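Local atomic coordinates of delta toxin (Clostridium perfringens, PDB entry 2YGT), a protein that acts as a haemolytic beta-pore-forming toxin of the aerolysin family, probably assembling pores in the membranes of target cells. Residues T63-K68 against V95-N100. Numbering follows the deposited sequence.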
loop_
_atom_site.group_PDB
_atom_site.type_symbol
_atom_site.label_atom_id
_atom_site.label_comp_id
_atom_site.label_asym_id
_atom_site.label_seq_id
_atom_site.Cartn_x
_atom_site.Cartn_y
_atom_site.Cartn_z
ATOM N N THR A 63 -2.281 -19.474 -0.171
ATOM C CA THR A 63 -3.199 -18.441 -0.635
ATOM C C THR A 63 -2.472 -17.117 -0.850
ATOM O O THR A 63 -1.829 -16.594 0.060
ATOM C CB THR A 63 -4.363 -18.227 0.344
ATOM O OG1 THR A 63 -5.083 -19.455 0.508
ATOM C CG2 THR A 63 -5.309 -17.164 -0.190
ATOM N N ILE A 64 -2.576 -16.585 -2.061
ATOM C CA ILE A 64 -1.959 -15.311 -2.392
ATOM C C ILE A 64 -2.977 -14.195 -2.215
ATOM O O ILE A 64 -4.091 -14.279 -2.728
ATOM C CB ILE A 64 -1.438 -15.302 -3.838
ATOM C CG1 ILE A 64 -0.474 -16.466 -4.061
ATOM C CG2 ILE A 64 -0.754 -13.980 -4.147
ATOM C CD1 ILE A 64 -0.075 -16.666 -5.511
ATOM N N ILE A 65 -2.598 -13.152 -1.483
ATOM C CA ILE A 65 -3.510 -12.041 -1.227
ATOM C C ILE A 65 -3.004 -10.712 -1.784
ATOM O O ILE A 65 -1.926 -10.240 -1.426
ATOM C CB ILE A 65 -3.805 -11.889 0.274
ATOM C CG1 ILE A 65 -4.441 -13.173 0.812
ATOM C CG2 ILE A 65 -4.709 -10.686 0.524
ATOM C CD1 ILE A 65 -4.602 -13.189 2.310
ATOM N N SER A 66 -3.798 -10.121 -2.668
ATOM C CA SER A 66 -3.499 -8.806 -3.210
ATOM C C SER A 66 -4.314 -7.746 -2.474
ATOM O O SER A 66 -5.540 -7.812 -2.423
ATOM C CB SER A 66 -3.792 -8.758 -4.712
ATOM O OG SER A 66 -3.697 -7.435 -5.209
ATOM N N LEU A 67 -3.615 -6.775 -1.901
ATOM C CA LEU A 67 -4.244 -5.691 -1.163
ATOM C C LEU A 67 -4.268 -4.416 -2.003
ATOM O O LEU A 67 -3.218 -3.891 -2.377
ATOM C CB LEU A 67 -3.482 -5.462 0.144
ATOM C CG LEU A 67 -3.949 -4.433 1.168
ATOM C CD1 LEU A 67 -3.322 -4.745 2.518
ATOM C CD2 LEU A 67 -3.599 -3.020 0.731
ATOM N N LYS A 68 -5.467 -3.926 -2.308
ATOM C CA LYS A 68 -5.622 -2.667 -3.038
ATOM C C LYS A 68 -6.459 -1.692 -2.220
ATOM O O LYS A 68 -7.531 -2.043 -1.732
ATOM C CB LYS A 68 -6.281 -2.893 -4.400
ATOM C CG LYS A 68 -5.406 -3.619 -5.403
ATOM N N VAL A 95 0.397 0.975 5.968
ATOM C CA VAL A 95 -0.480 -0.171 5.749
ATOM C C VAL A 95 0.055 -1.437 6.418
ATOM O O VAL A 95 1.197 -1.841 6.194
ATOM C CB VAL A 95 -0.694 -0.451 4.252
ATOM C CG1 VAL A 95 -1.633 -1.638 4.061
ATOM C CG2 VAL A 95 -1.227 0.790 3.544
ATOM N N ASP A 96 -0.784 -2.060 7.239
ATOM C CA ASP A 96 -0.426 -3.308 7.900
ATOM C C ASP A 96 -1.348 -4.429 7.452
ATOM O O ASP A 96 -2.558 -4.242 7.345
ATOM C CB ASP A 96 -0.529 -3.163 9.421
ATOM C CG ASP A 96 0.539 -2.259 9.998
ATOM O OD1 ASP A 96 1.608 -2.116 9.370
ATOM O OD2 ASP A 96 0.313 -1.695 11.087
ATOM N N LEU A 97 -0.770 -5.591 7.178
ATOM C CA LEU A 97 -1.551 -6.813 7.052
ATOM C C LEU A 97 -1.093 -7.765 8.144
ATOM O O LEU A 97 0.025 -8.282 8.109
ATOM C CB LEU A 97 -1.402 -7.449 5.666
ATOM C CG LEU A 97 -2.308 -8.655 5.389
ATOM C CD1 LEU A 97 -2.447 -8.905 3.892
ATOM C CD2 LEU A 97 -1.817 -9.912 6.113
ATOM N N LYS A 98 -1.962 -7.979 9.124
ATOM C CA LYS A 98 -1.631 -8.821 10.260
ATOM C C LYS A 98 -2.294 -10.194 10.164
ATOM O O LYS A 98 -3.509 -10.301 9.983
ATOM C CB LYS A 98 -2.015 -8.122 11.567
ATOM C CG LYS A 98 -1.574 -8.864 12.817
ATOM N N ASN A 99 -1.479 -11.240 10.273
ATOM C CA ASN A 99 -1.979 -12.613 10.318
ATOM C C ASN A 99 -2.279 -13.039 11.753
ATOM O O ASN A 99 -1.375 -13.155 12.579
ATOM C CB ASN A 99 -0.971 -13.567 9.670
ATOM C CG ASN A 99 -1.168 -15.017 10.096
ATOM O OD1 ASN A 99 -2.293 -15.504 10.211
ATOM N ND2 ASN A 99 -0.061 -15.712 10.332
ATOM N N ASN A 100 -3.556 -13.270 12.043
ATOM C CA ASN A 100 -3.996 -13.566 13.405
ATOM C C ASN A 100 -4.034 -15.052 13.760
ATOM O O ASN A 100 -4.590 -15.425 14.792
ATOM C CB ASN A 100 -5.385 -12.978 13.649
ATOM C CG ASN A 100 -5.395 -11.464 13.615
ATOM O OD1 ASN A 100 -6.368 -10.852 13.176
ATOM N ND2 ASN A 100 -4.310 -10.849 14.079
#
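Leu67 and Val95 make the tight end of this contact: CD1 of the leucine lies 3.9 Å from CG1 of the valine, and its second methyl, CD2, stands 4.1 Å from that same CG1. The valine methyl thus faces both arms of the leucine fork as the two side chains pass alongside each other in opposite directions. Val95 presents CG1 by setting it anti to its own backbone N (chi1 -179°). One residue pair along, the fit relaxes. Leu97 CD1 is 4.4 Å from Ile65 CG2 and 4.5 Å from Leu67 CD1, a methyl that meets both neighbours only loosely, from directions about a right angle apart. Here two beta-sheets meet face to face, as in a beta-sandwich, strand 61-72 belonging to one layer and strand 84-99 to the other. The local strand axes approach to 10.2 Å and run roughly antiparallel, 150° between their directions, a separation filled by side chains instead of backbone bonding. Ile46 and Ile246 extend the apolar layer around Leu67, while Val231 touches both Ile65 and Leu97. The outward face of 95-100 is more polar and partly open to solvent: Asp96 points away from 63-68 and forms a salt bridge with Lys249, and Lys98 packs on Glu245. On the far side of the other strand, buried Ser66 also turns away, its OG accepting a hydrogen bond from Asn228 ND2.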